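Local coordinates for protein decapping nuclease RAI1 (Scheffersomyces stipitis, PDB 5BTO) that removes the NAD cap from the 5' end of NAD-capped RNAs with the help of a divalent metal ion, and binds and stimulates the exoribonuclease RAT1, at residues A[28-33]-A[92-97]; A[105-110]-A[140-145]; A[133-138]-A[382-387]; A[219-224]-A[284-289]; A[345-350]-A[371-376]. All blocks are in the same frame, centred on the assembly; numbering follows the deposited sequence.

Contact 1. Residues A[28-33]-A[92-97]; sequences EIFAFA and TALTKY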
# COMPACT_ATOMS: atom_id res chain seq x y z
N GLU A 28 0.24 -25.04 -21.16
CA GLU A 28 -0.03 -26.25 -20.41
C GLU A 28 1.18 -27.17 -20.44
O GLU A 28 1.78 -27.39 -21.52
CB GLU A 28 -1.24 -27.01 -20.97
CG GLU A 28 -1.56 -28.28 -20.17
CD GLU A 28 -2.79 -29.01 -20.69
OE1 GLU A 28 -3.93 -28.53 -20.49
OE2 GLU A 28 -2.60 -30.09 -21.29
N ILE A 29 1.53 -27.74 -19.30
CA ILE A 29 2.61 -28.74 -19.27
C ILE A 29 2.14 -30.14 -18.88
O ILE A 29 2.76 -31.13 -19.26
CB ILE A 29 3.82 -28.30 -18.40
CG1 ILE A 29 3.35 -27.83 -17.02
CG2 ILE A 29 4.60 -27.21 -19.10
CD1 ILE A 29 4.48 -27.83 -15.97
N PHE A 30 1.04 -30.23 -18.13
CA PHE A 30 0.42 -31.53 -17.85
C PHE A 30 -1.02 -31.35 -17.39
O PHE A 30 -1.46 -30.23 -17.15
CB PHE A 30 1.24 -32.37 -16.85
CG PHE A 30 1.43 -31.74 -15.48
CD1 PHE A 30 2.53 -30.92 -15.23
CD2 PHE A 30 0.56 -32.01 -14.43
CE1 PHE A 30 2.73 -30.35 -13.97
CE2 PHE A 30 0.77 -31.44 -13.15
CZ PHE A 30 1.85 -30.63 -12.94
N ALA A 31 -1.76 -32.45 -17.29
CA ALA A 31 -3.12 -32.38 -16.79
C ALA A 31 -3.38 -33.57 -15.88
O ALA A 31 -2.63 -34.54 -15.90
CB ALA A 31 -4.12 -32.36 -17.96
N PHE A 32 -4.42 -33.47 -15.06
CA PHE A 32 -4.93 -34.63 -14.34
C PHE A 32 -6.43 -34.49 -14.19
O PHE A 32 -7.00 -33.47 -14.56
CB PHE A 32 -4.19 -34.86 -13.01
CG PHE A 32 -4.37 -33.76 -11.97
CD1 PHE A 32 -3.59 -32.61 -12.01
CD2 PHE A 32 -5.27 -33.92 -10.93
CE1 PHE A 32 -3.74 -31.62 -11.04
CE2 PHE A 32 -5.42 -32.94 -9.95
CZ PHE A 32 -4.66 -31.79 -10.00
N ALA A 33 -7.09 -35.54 -13.70
CA ALA A 33 -8.54 -35.48 -13.58
C ALA A 33 -9.04 -36.18 -12.33
O ALA A 33 -8.34 -36.98 -11.72
CB ALA A 33 -9.20 -36.08 -14.85
N THR A 92 1.25 -35.00 -6.71
CA THR A 92 1.34 -36.32 -7.35
C THR A 92 1.50 -36.16 -8.86
O THR A 92 2.37 -36.79 -9.48
CB THR A 92 0.11 -37.19 -7.03
OG1 THR A 92 0.02 -37.39 -5.61
CG2 THR A 92 0.22 -38.56 -7.72
N ALA A 93 0.70 -35.29 -9.46
CA ALA A 93 0.78 -35.05 -10.90
C ALA A 93 2.10 -34.38 -11.27
O ALA A 93 2.69 -34.70 -12.30
CB ALA A 93 -0.40 -34.21 -11.36
N LEU A 94 2.57 -33.45 -10.44
CA LEU A 94 3.81 -32.73 -10.72
C LEU A 94 5.02 -33.67 -10.67
O LEU A 94 5.93 -33.58 -11.49
CB LEU A 94 4.00 -31.58 -9.72
CG LEU A 94 5.31 -30.80 -9.84
CD1 LEU A 94 5.47 -30.14 -11.20
CD2 LEU A 94 5.37 -29.76 -8.72
N THR A 95 5.00 -34.57 -9.70
CA THR A 95 6.09 -35.54 -9.57
C THR A 95 6.19 -36.38 -10.85
O THR A 95 7.28 -36.59 -11.37
CB THR A 95 5.86 -36.45 -8.35
OG1 THR A 95 5.90 -35.66 -7.15
CG2 THR A 95 6.96 -37.52 -8.27
N LYS A 96 5.05 -36.83 -11.33
CA LYS A 96 5.02 -37.65 -12.55
C LYS A 96 5.57 -36.86 -13.72
O LYS A 96 6.35 -37.37 -14.52
CB LYS A 96 3.59 -38.11 -12.80
CG LYS A 96 3.42 -39.03 -14.01
CD LYS A 96 1.96 -39.42 -14.13
CE LYS A 96 1.71 -40.36 -15.32
NZ LYS A 96 2.53 -41.61 -15.20
N TYR A 97 5.16 -35.60 -13.83
CA TYR A 97 5.68 -34.74 -14.89
C TYR A 97 7.21 -34.56 -14.80
O TYR A 97 7.91 -34.67 -15.82
CB TYR A 97 4.97 -33.38 -14.88
CG TYR A 97 5.65 -32.38 -15.78
CD1 TYR A 97 5.44 -32.39 -17.15
CD2 TYR A 97 6.54 -31.43 -15.27
CE1 TYR A 97 6.07 -31.51 -17.98
CE2 TYR A 97 7.18 -30.53 -16.10
CZ TYR A 97 6.94 -30.58 -17.46
OH TYR A 97 7.56 -29.70 -18.32
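The ring of F30 has the backbone O of A93 over one face, displaced toward the rim, while Y97 CB and L94 CA come at it obliquely. On the Y97 ring, I29 CD1 sits over one face in a CH-pi contact, 4.1 Å from the ring centroid and 23° off the normal. The F30 and Y97 rings are tilted only 26° from each other but offset, so that little of one lies over the other; F30 CD1 lies 3.5 Å from Y97 CG and as near to its CB. Further along F30, CE2 presses on A93 CB at 3.5 Å and CE1 reaches L94 CD1 at 3.9 Å. Here strand 27-34, next to strand 216-225 in the large mixed sheet of this PD-(D/E)XK nuclease fold, packs against helix 87-101, the two short segments running at 137° to each other. A classic beta bulge, with I29 and F30 both facing V220, breaks the usual in-out pattern, so these consecutive side chains both turn to the helix. With CG in the crowded position between backbone N and carbonyl carbon, the F30 ring is set against A93, L94 and Y97. A93 CB fits between the two phenylalanines, 3.6 Å from F32 CD1. The F32 side chain also lies about 4 Å from that of Y114, a substrate-binding residue.

Contact 2. Residues A[105-110]-A[140-145]; sequences EKVNVD and DGQLFI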
# COMPACT_ATOMS: atom_id res chain seq x y z
N GLU A 105 14.24 -33.32 -13.48
CA GLU A 105 14.54 -32.08 -12.77
C GLU A 105 13.24 -31.41 -12.30
O GLU A 105 12.17 -31.64 -12.87
CB GLU A 105 15.35 -31.12 -13.64
CG GLU A 105 16.63 -31.71 -14.26
CD GLU A 105 17.80 -31.84 -13.28
OE1 GLU A 105 17.72 -31.31 -12.15
OE2 GLU A 105 18.81 -32.49 -13.64
N LYS A 106 13.34 -30.59 -11.27
CA LYS A 106 12.17 -29.88 -10.75
C LYS A 106 11.69 -28.87 -11.77
O LYS A 106 12.49 -28.31 -12.53
CB LYS A 106 12.48 -29.21 -9.41
CG LYS A 106 13.38 -27.98 -9.51
CD LYS A 106 13.72 -27.42 -8.12
CE LYS A 106 14.63 -26.20 -8.23
NZ LYS A 106 15.10 -25.73 -6.89
N VAL A 107 10.38 -28.63 -11.80
CA VAL A 107 9.80 -27.65 -12.71
C VAL A 107 10.40 -26.27 -12.43
O VAL A 107 10.63 -25.91 -11.27
CB VAL A 107 8.25 -27.62 -12.60
CG1 VAL A 107 7.82 -27.21 -11.19
CG2 VAL A 107 7.64 -26.68 -13.63
N ASN A 108 10.63 -25.51 -13.49
CA ASN A 108 11.32 -24.24 -13.38
C ASN A 108 10.37 -23.08 -13.10
O ASN A 108 10.12 -22.26 -13.97
CB ASN A 108 12.12 -23.96 -14.64
CG ASN A 108 12.93 -22.68 -14.55
OD1 ASN A 108 13.49 -22.36 -13.49
ND2 ASN A 108 12.99 -21.94 -15.65
N VAL A 109 9.86 -23.03 -11.87
CA VAL A 109 9.00 -21.92 -11.43
C VAL A 109 9.34 -21.50 -10.01
O VAL A 109 10.06 -22.21 -9.29
CB VAL A 109 7.50 -22.28 -11.48
CG1 VAL A 109 7.08 -22.66 -12.90
CG2 VAL A 109 7.17 -23.40 -10.49
N ASP A 110 8.82 -20.34 -9.61
CA ASP A 110 9.02 -19.81 -8.27
C ASP A 110 7.87 -20.18 -7.34
O ASP A 110 8.07 -20.33 -6.14
CB ASP A 110 9.12 -18.29 -8.32
CG ASP A 110 10.28 -17.81 -9.18
OD1 ASP A 110 11.43 -18.13 -8.82
OD2 ASP A 110 10.04 -17.12 -10.19
N ASP A 140 12.58 -26.51 -1.43
CA ASP A 140 13.36 -26.71 -2.64
C ASP A 140 13.41 -25.45 -3.51
O ASP A 140 13.31 -25.53 -4.73
CB ASP A 140 12.81 -27.90 -3.43
CG ASP A 140 13.87 -28.57 -4.30
OD1 ASP A 140 15.07 -28.26 -4.17
OD2 ASP A 140 13.48 -29.44 -5.11
N GLY A 141 13.56 -24.29 -2.88
CA GLY A 141 13.71 -23.04 -3.61
C GLY A 141 12.44 -22.52 -4.26
O GLY A 141 12.50 -21.65 -5.12
N GLN A 142 11.30 -23.05 -3.84
CA GLN A 142 10.01 -22.71 -4.45
C GLN A 142 8.96 -22.43 -3.38
O GLN A 142 9.05 -22.95 -2.26
CB GLN A 142 9.54 -23.85 -5.36
CG GLN A 142 10.53 -24.19 -6.44
CD GLN A 142 10.11 -25.38 -7.29
OE1 GLN A 142 9.59 -26.38 -6.78
NE2 GLN A 142 10.33 -25.28 -8.59
N LEU A 143 7.97 -21.59 -3.70
CA LEU A 143 6.87 -21.36 -2.78
C LEU A 143 5.65 -22.19 -3.15
O LEU A 143 5.23 -22.20 -4.31
CB LEU A 143 6.47 -19.88 -2.75
CG LEU A 143 7.51 -18.87 -2.27
CD1 LEU A 143 6.84 -17.49 -2.09
CD2 LEU A 143 8.17 -19.34 -0.97
N PHE A 144 5.09 -22.89 -2.18
CA PHE A 144 3.88 -23.67 -2.37
C PHE A 144 2.74 -22.98 -1.64
O PHE A 144 2.89 -22.62 -0.46
CB PHE A 144 4.08 -25.10 -1.84
CG PHE A 144 5.15 -25.87 -2.58
CD1 PHE A 144 6.49 -25.63 -2.33
CD2 PHE A 144 4.80 -26.82 -3.52
CE1 PHE A 144 7.48 -26.32 -3.01
CE2 PHE A 144 5.79 -27.52 -4.21
CZ PHE A 144 7.12 -27.27 -3.96
N ILE A 145 1.64 -22.73 -2.34
CA ILE A 145 0.54 -21.95 -1.76
C ILE A 145 -0.77 -22.71 -1.87
O ILE A 145 -1.16 -23.14 -2.97
CB ILE A 145 0.38 -20.60 -2.49
CG1 ILE A 145 1.71 -19.82 -2.44
CG2 ILE A 145 -0.77 -19.77 -1.89
CD1 ILE A 145 1.67 -18.45 -3.10
O HOH W 1 17.04 -27.71 -6.48
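K106 NZ is held three ways: it bonds to D140 O at 2.8 Å, bonds to a water that passes on to D140 OD1, and makes a long salt bridge to that same OD1. K106 and D140 meet tip to tip where loop 105-110, with an inverse gamma turn centred on N108, lies along the start of strand 142-147 in the large mixed sheet. D140 OD2 turns to R398 instead. An alanine at K106 would lose the NZ bonds to D140 O and the water, and would probably loosen the turn before the strand. Q142 NE2 faces two loop carbonyls: V107 O at 2.8 Å, a weak bond because it is strongly bent, and V109 O, which it meets from above the carbonyl plane. The Q142 chain runs extended beyond CG, and its OE1 accepts from R398 of helix 392-400. Where the loop enters strand 111-114, L143 N donates to D110 O at 2.7 Å in a nearly straight bond (178°), lying in the carbonyl plane.

Contact 3. Residues A[133-138]-A[382-387]; sequences DLNVLA and SRLRNG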
# COMPACT_ATOMS: atom_id res chain seq x y z
N ASP A 133 -7.51 -16.45 3.01
CA ASP A 133 -6.51 -17.04 3.89
C ASP A 133 -5.72 -18.11 3.14
O ASP A 133 -6.29 -19.10 2.68
CB ASP A 133 -7.16 -17.62 5.15
CG ASP A 133 -7.64 -16.54 6.09
OD1 ASP A 133 -6.82 -15.99 6.86
OD2 ASP A 133 -8.85 -16.24 6.07
N LEU A 134 -4.42 -17.89 3.01
CA LEU A 134 -3.57 -18.82 2.28
C LEU A 134 -2.38 -19.24 3.11
O LEU A 134 -1.80 -18.44 3.84
CB LEU A 134 -3.07 -18.18 0.99
CG LEU A 134 -4.11 -17.59 0.04
CD1 LEU A 134 -3.42 -16.79 -1.05
CD2 LEU A 134 -4.98 -18.70 -0.56
N ASN A 135 -2.01 -20.51 3.00
CA ASN A 135 -0.78 -21.01 3.61
C ASN A 135 0.32 -20.98 2.55
O ASN A 135 0.07 -21.34 1.40
CB ASN A 135 -0.95 -22.43 4.13
CG ASN A 135 -1.89 -22.52 5.30
OD1 ASN A 135 -1.99 -21.58 6.10
ND2 ASN A 135 -2.57 -23.64 5.44
N VAL A 136 1.51 -20.54 2.94
CA VAL A 136 2.62 -20.44 2.01
C VAL A 136 3.85 -21.02 2.65
O VAL A 136 4.15 -20.74 3.81
CB VAL A 136 2.93 -18.98 1.63
CG1 VAL A 136 4.02 -18.94 0.58
CG2 VAL A 136 1.67 -18.27 1.15
N LEU A 137 4.60 -21.83 1.92
CA LEU A 137 5.87 -22.27 2.49
C LEU A 137 6.92 -22.49 1.43
O LEU A 137 6.61 -22.83 0.27
CB LEU A 137 5.69 -23.51 3.36
CG LEU A 137 5.18 -24.74 2.63
CD1 LEU A 137 6.36 -25.48 2.01
CD2 LEU A 137 4.45 -25.63 3.59
N ALA A 138 8.17 -22.28 1.83
CA ALA A 138 9.30 -22.45 0.95
C ALA A 138 9.83 -23.86 1.06
O ALA A 138 10.03 -24.38 2.16
CB ALA A 138 10.40 -21.44 1.30
N SER A 382 5.04 -27.84 10.75
CA SER A 382 5.18 -29.29 10.72
C SER A 382 3.95 -29.95 10.08
O SER A 382 4.08 -30.80 9.20
CB SER A 382 5.39 -29.82 12.13
OG SER A 382 5.46 -31.23 12.13
N ARG A 383 2.77 -29.55 10.52
CA ARG A 383 1.53 -30.07 9.92
C ARG A 383 1.51 -29.90 8.39
O ARG A 383 1.14 -30.82 7.65
CB ARG A 383 0.31 -29.40 10.55
CG ARG A 383 -1.00 -29.71 9.82
CD ARG A 383 -2.21 -29.10 10.51
NE ARG A 383 -2.16 -27.64 10.57
CZ ARG A 383 -2.62 -26.82 9.63
NH1 ARG A 383 -3.18 -27.32 8.54
NH2 ARG A 383 -2.54 -25.50 9.78
N LEU A 384 1.91 -28.73 7.90
CA LEU A 384 1.89 -28.47 6.46
C LEU A 384 2.97 -29.25 5.70
O LEU A 384 2.70 -29.81 4.63
CB LEU A 384 2.02 -26.97 6.17
CG LEU A 384 0.90 -26.10 6.76
CD1 LEU A 384 1.24 -24.61 6.67
CD2 LEU A 384 -0.43 -26.39 6.07
N ARG A 385 4.18 -29.30 6.25
CA ARG A 385 5.30 -29.94 5.57
C ARG A 385 5.23 -31.45 5.64
O ARG A 385 5.88 -32.15 4.86
CB ARG A 385 6.64 -29.45 6.14
CG ARG A 385 6.95 -28.03 5.76
CD ARG A 385 8.26 -27.54 6.36
NE ARG A 385 8.44 -26.13 6.03
CZ ARG A 385 9.00 -25.69 4.92
NH1 ARG A 385 9.46 -26.57 4.03
NH2 ARG A 385 9.10 -24.39 4.69
N ASN A 386 4.43 -31.96 6.58
CA ASN A 386 4.38 -33.39 6.83
C ASN A 386 3.00 -34.02 6.59
O ASN A 386 2.57 -34.89 7.35
CB ASN A 386 4.89 -33.70 8.25
CG ASN A 386 6.37 -33.39 8.40
OD1 ASN A 386 7.20 -33.89 7.65
ND2 ASN A 386 6.70 -32.55 9.37
N GLY A 387 2.34 -33.61 5.52
CA GLY A 387 1.07 -34.22 5.15
C GLY A 387 0.06 -33.34 4.45
O GLY A 387 -0.44 -33.69 3.38
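The tight end of this contact is the guanidinium of R385, which grips A138 O end-on with two nitrogens, NH2 at 2.7 Å and NH1 at 2.9 Å. The oxygen lies in the guanidinium plane; NH2 uses a lone pair, while NH1 comes from above the carbonyl plane. L137 CD1 covers one face of the group, 3.9 Å from R385 CZ, and the two side chains run alongside, pointing opposite ways. An extended chain from CG to NE carries the charge to the strand; NE bonds to N381 and NH2 also to K358 O, which would fix its rotation. L384 CB meets L137 CD2 at 3.8 Å, and L384 CD2 lies 3.5 Å from N135 ND2, whose polar end is turned to D148 and R361. Looser and more open is the side away from the strand, where exposed N386 bonds weakly back to S382. Helix 378-388 crosses strand 132-139 at 71° between local axes; in the large mixed sheet of this PD-(D/E)XK nuclease fold that strand lies between 359-365, which L384 also touches, and 142-147.

Contact 4. Residues A[219-224]-A[284-289]; sequences SVIKTG and FLMGIR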
# COMPACT_ATOMS: atom_id res chain seq x y z
N SER A 219 -6.18 -28.65 -15.83
CA SER A 219 -5.01 -28.27 -16.62
C SER A 219 -3.98 -27.62 -15.70
O SER A 219 -4.31 -26.81 -14.84
CB SER A 219 -5.42 -27.30 -17.73
OG SER A 219 -4.29 -26.77 -18.40
N VAL A 220 -2.72 -27.99 -15.87
CA VAL A 220 -1.65 -27.36 -15.11
C VAL A 220 -0.70 -26.65 -16.06
O VAL A 220 -0.15 -27.27 -16.99
CB VAL A 220 -0.87 -28.37 -14.24
CG1 VAL A 220 0.07 -27.62 -13.29
CG2 VAL A 220 -1.84 -29.24 -13.46
N ILE A 221 -0.52 -25.36 -15.83
CA ILE A 221 0.16 -24.49 -16.78
C ILE A 221 1.37 -23.83 -16.15
O ILE A 221 1.45 -23.69 -14.93
CB ILE A 221 -0.78 -23.38 -17.30
CG1 ILE A 221 -1.18 -22.42 -16.16
CG2 ILE A 221 -2.04 -23.99 -17.92
CD1 ILE A 221 -1.80 -21.13 -16.66
N LYS A 222 2.32 -23.45 -17.01
CA LYS A 222 3.40 -22.57 -16.60
C LYS A 222 3.05 -21.18 -17.09
O LYS A 222 2.61 -21.00 -18.23
CB LYS A 222 4.74 -23.02 -17.18
CG LYS A 222 5.43 -24.11 -16.40
CD LYS A 222 6.77 -24.47 -17.04
CE LYS A 222 7.56 -23.23 -17.43
NZ LYS A 222 8.18 -22.52 -16.28
N THR A 223 3.21 -20.20 -16.21
CA THR A 223 2.92 -18.83 -16.60
C THR A 223 3.77 -17.92 -15.73
O THR A 223 4.74 -18.36 -15.13
CB THR A 223 1.41 -18.52 -16.46
OG1 THR A 223 1.13 -17.22 -16.98
CG2 THR A 223 0.97 -18.63 -15.01
N GLY A 224 3.42 -16.65 -15.68
CA GLY A 224 4.21 -15.73 -14.88
C GLY A 224 3.52 -14.40 -14.73
O GLY A 224 2.51 -14.14 -15.38
N PHE A 284 -8.18 -15.32 -17.66
CA PHE A 284 -6.96 -14.59 -17.97
C PHE A 284 -5.74 -15.28 -17.34
O PHE A 284 -4.71 -15.46 -18.00
CB PHE A 284 -7.06 -13.15 -17.47
CG PHE A 284 -5.83 -12.35 -17.70
CD1 PHE A 284 -5.56 -11.80 -18.93
CD2 PHE A 284 -4.93 -12.14 -16.66
CE1 PHE A 284 -4.42 -11.06 -19.14
CE2 PHE A 284 -3.78 -11.40 -16.87
CZ PHE A 284 -3.52 -10.86 -18.11
N LEU A 285 -5.86 -15.64 -16.07
CA LEU A 285 -4.77 -16.32 -15.37
C LEU A 285 -4.43 -17.66 -15.98
O LEU A 285 -3.25 -18.05 -16.01
CB LEU A 285 -5.10 -16.51 -13.89
CG LEU A 285 -5.14 -15.23 -13.05
CD1 LEU A 285 -5.65 -15.54 -11.64
CD2 LEU A 285 -3.74 -14.62 -12.99
N MET A 286 -5.44 -18.37 -16.48
CA MET A 286 -5.22 -19.71 -17.03
C MET A 286 -4.91 -19.71 -18.53
O MET A 286 -4.60 -20.76 -19.07
CB MET A 286 -6.44 -20.61 -16.80
CG MET A 286 -6.53 -21.24 -15.42
SD MET A 286 -5.14 -22.29 -14.96
CE MET A 286 -5.36 -23.77 -15.94
N GLY A 287 -5.03 -18.56 -19.18
CA GLY A 287 -4.85 -18.50 -20.63
C GLY A 287 -6.01 -19.10 -21.41
O GLY A 287 -5.82 -19.54 -22.55
N ILE A 288 -7.19 -19.14 -20.81
CA ILE A 288 -8.40 -19.61 -21.50
C ILE A 288 -8.96 -18.43 -22.29
O ILE A 288 -9.20 -17.37 -21.72
CB ILE A 288 -9.47 -20.12 -20.52
CG1 ILE A 288 -8.93 -21.25 -19.62
CG2 ILE A 288 -10.75 -20.55 -21.26
CD1 ILE A 288 -8.41 -22.42 -20.33
N ARG A 289 -9.20 -18.62 -23.58
CA ARG A 289 -9.49 -17.51 -24.49
C ARG A 289 -10.97 -17.33 -24.81
O ARG A 289 -11.35 -16.32 -25.40
CB ARG A 289 -8.72 -17.69 -25.81
CG ARG A 289 -7.21 -17.75 -25.62
CD ARG A 289 -6.48 -17.88 -26.96
NE ARG A 289 -5.04 -18.07 -26.80
CZ ARG A 289 -4.17 -18.09 -27.81
NH1 ARG A 289 -4.59 -17.93 -29.05
NH2 ARG A 289 -2.88 -18.28 -27.57
O HOH W 2 -1.28 -16.20 -16.51
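M286 CE makes the innermost contacts, 3.4 Å from S219 O and 3.9 Å from I221 CG2. The thioether bends at chi2 and chi3 (-60° and -73°), which brings its tip up to the strand, so that M286 SD stands 3.9 Å from I221 CD1. I221 holds CG1 in the crowded position between backbone N and carbonyl carbon, and its CD1 reaches the helix end, 3.5 Å from L285 O. A valine at I221 would lose CD1 and with it the touch on L285 O and M286 SD, and would probably leave the end of the helix less well packed. That end is a Schellman motif: G287, at positive phi, closes helix 266-286, whose C-terminal end meets strand 216-225 of the large sheet in this nuclease fold. One shell out, a water donates to L285 O at 2.7 Å and also bonds to T223 OG1. S219 OG is held by E28 on the adjacent strand. M286 also packs on R115, a substrate-binding residue, its side chain about 3 Å away.

Contact 5. Residues A[345-350]-A[371-376]; sequences EWLLQE and FTLREL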
# COMPACT_ATOMS: atom_id res chain seq x y z
N GLU A 345 4.93 -10.05 -6.19
CA GLU A 345 6.29 -9.52 -5.97
C GLU A 345 6.62 -9.41 -4.47
O GLU A 345 7.72 -9.76 -4.04
CB GLU A 345 6.43 -8.16 -6.63
CG GLU A 345 7.82 -7.54 -6.50
CD GLU A 345 7.85 -6.10 -6.98
OE1 GLU A 345 7.12 -5.27 -6.38
OE2 GLU A 345 8.57 -5.79 -7.95
N TRP A 346 5.66 -8.93 -3.69
CA TRP A 346 5.84 -8.77 -2.26
C TRP A 346 6.08 -10.12 -1.57
O TRP A 346 7.00 -10.26 -0.76
CB TRP A 346 4.61 -8.08 -1.66
CG TRP A 346 4.71 -7.67 -0.23
CD1 TRP A 346 5.54 -6.73 0.31
CD2 TRP A 346 3.90 -8.15 0.85
NE1 TRP A 346 5.30 -6.60 1.66
CE2 TRP A 346 4.30 -7.46 2.02
CE3 TRP A 346 2.87 -9.10 0.95
CZ2 TRP A 346 3.71 -7.68 3.27
CZ3 TRP A 346 2.29 -9.32 2.19
CH2 TRP A 346 2.72 -8.61 3.34
N LEU A 347 5.27 -11.12 -1.91
CA LEU A 347 5.44 -12.43 -1.29
C LEU A 347 6.82 -12.98 -1.57
O LEU A 347 7.48 -13.51 -0.67
CB LEU A 347 4.38 -13.43 -1.75
CG LEU A 347 2.96 -13.09 -1.32
CD1 LEU A 347 1.98 -14.10 -1.89
CD2 LEU A 347 2.85 -13.04 0.21
N LEU A 348 7.27 -12.86 -2.82
CA LEU A 348 8.59 -13.37 -3.18
C LEU A 348 9.73 -12.60 -2.49
O LEU A 348 10.78 -13.17 -2.20
CB LEU A 348 8.78 -13.43 -4.70
CG LEU A 348 7.95 -14.53 -5.36
CD1 LEU A 348 7.98 -14.42 -6.88
CD2 LEU A 348 8.41 -15.91 -4.91
N GLN A 349 9.51 -11.31 -2.24
CA GLN A 349 10.50 -10.48 -1.56
C GLN A 349 10.57 -10.75 -0.06
O GLN A 349 11.64 -10.68 0.55
CB GLN A 349 10.20 -8.99 -1.78
CG GLN A 349 10.60 -8.45 -3.14
CD GLN A 349 10.32 -6.96 -3.27
OE1 GLN A 349 10.00 -6.29 -2.29
NE2 GLN A 349 10.44 -6.43 -4.49
N GLU A 350 9.42 -11.06 0.54
CA GLU A 350 9.31 -11.13 2.00
C GLU A 350 9.46 -12.53 2.61
O GLU A 350 9.73 -12.66 3.81
CB GLU A 350 8.00 -10.50 2.47
CG GLU A 350 7.86 -9.03 2.11
CD GLU A 350 8.96 -8.19 2.74
OE1 GLU A 350 9.43 -8.54 3.84
OE2 GLU A 350 9.37 -7.19 2.12
N PHE A 371 -4.21 -6.49 4.68
CA PHE A 371 -3.61 -7.62 4.00
C PHE A 371 -2.28 -7.89 4.68
O PHE A 371 -1.40 -7.03 4.70
CB PHE A 371 -3.38 -7.26 2.53
CG PHE A 371 -3.06 -8.44 1.65
CD1 PHE A 371 -1.76 -8.91 1.55
CD2 PHE A 371 -4.06 -9.07 0.92
CE1 PHE A 371 -1.45 -9.99 0.74
CE2 PHE A 371 -3.76 -10.15 0.11
CZ PHE A 371 -2.45 -10.62 0.01
N THR A 372 -2.13 -9.08 5.25
CA THR A 372 -0.97 -9.36 6.09
C THR A 372 -0.28 -10.67 5.75
O THR A 372 -0.88 -11.58 5.16
CB THR A 372 -1.34 -9.40 7.58
OG1 THR A 372 -2.32 -10.42 7.80
CG2 THR A 372 -1.88 -8.05 8.06
N LEU A 373 0.99 -10.73 6.13
CA LEU A 373 1.81 -11.93 6.02
C LEU A 373 2.34 -12.22 7.42
O LEU A 373 3.01 -11.38 8.01
CB LEU A 373 2.98 -11.66 5.08
CG LEU A 373 4.06 -12.74 4.91
CD1 LEU A 373 3.50 -14.01 4.29
CD2 LEU A 373 5.22 -12.19 4.08
N ARG A 374 2.03 -13.41 7.93
CA ARG A 374 2.40 -13.78 9.29
C ARG A 374 3.16 -15.11 9.31
O ARG A 374 2.79 -16.05 8.61
CB ARG A 374 1.12 -13.89 10.14
CG ARG A 374 1.29 -14.58 11.46
CD ARG A 374 0.03 -14.41 12.29
NE ARG A 374 -1.10 -15.19 11.78
CZ ARG A 374 -1.37 -16.43 12.17
NH1 ARG A 374 -0.58 -17.03 13.05
NH2 ARG A 374 -2.42 -17.07 11.68
N GLU A 375 4.22 -15.17 10.10
CA GLU A 375 4.97 -16.41 10.28
C GLU A 375 4.21 -17.33 11.23
O GLU A 375 3.84 -16.93 12.33
CB GLU A 375 6.37 -16.12 10.86
CG GLU A 375 7.24 -17.35 11.06
CD GLU A 375 8.61 -17.02 11.61
OE1 GLU A 375 9.07 -15.86 11.46
OE2 GLU A 375 9.24 -17.93 12.20
N LEU A 376 3.98 -18.57 10.80
CA LEU A 376 3.28 -19.55 11.63
C LEU A 376 4.26 -20.16 12.64
O LEU A 376 5.47 -20.08 12.45
CB LEU A 376 2.65 -20.65 10.76
CG LEU A 376 1.54 -20.16 9.82
CD1 LEU A 376 1.15 -21.20 8.76
CD2 LEU A 376 0.32 -19.72 10.62
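Helix 333-350 packs on strand 370-375 near one edge of the large mixed sheet, the short segments running nearly parallel, 24° apart. Its main side chain here is W346, with CB directed at the strand and CG anti to the backbone N (chi1 -172°), which carries the indole across L373. The six-membered ring makes the contact: CZ3 lies 3.8 Å from L373 CB, and beside it 4.1 Å from F371 CE1, where the indole meets the edge of the phenyl ring. The tip, CH2, comes closest, 3.5 Å from L373 CB, with the carbonyl carbon of T372 near the indole plane. E350 CG rests over one indole face. The ring of F371 also meets W339 edge-to-face, and W346 also packs on K45 of the second subunit in the assembly. L347 adds a lighter touch, CD2 to L373 CD1 at 4.2 Å. E350 turns its carboxylate to K10 on strand 9-12, leaving its CB against L373 CD2 at 3.6 Å.

All five contacts pack onto the same mixed sheet. Contacts 1 and 4 sit on the neighbouring strands 27-34 and 216-225, centres 14 Å apart, with E28 OE1 2.8 Å from S219 OG; both lie near substrate-binding residues, Y114 for contact 1 and R115 for contact 4. Contacts 2 and 3 meet along strands 142-147 and 132-139, where F144 N is 2.9 Å from L137 O. Contact 2 ties the groups together: V107 CG1 touches L94 CD1 of contact 1 at 3.8 Å, and L143 CD1 touches L348 CD2 of contact 5 at 3.6 Å. Contact 5 borders contact 3 through L376 and L384. Contacts 1 and 5 are farthest apart, about 28 Å between centres.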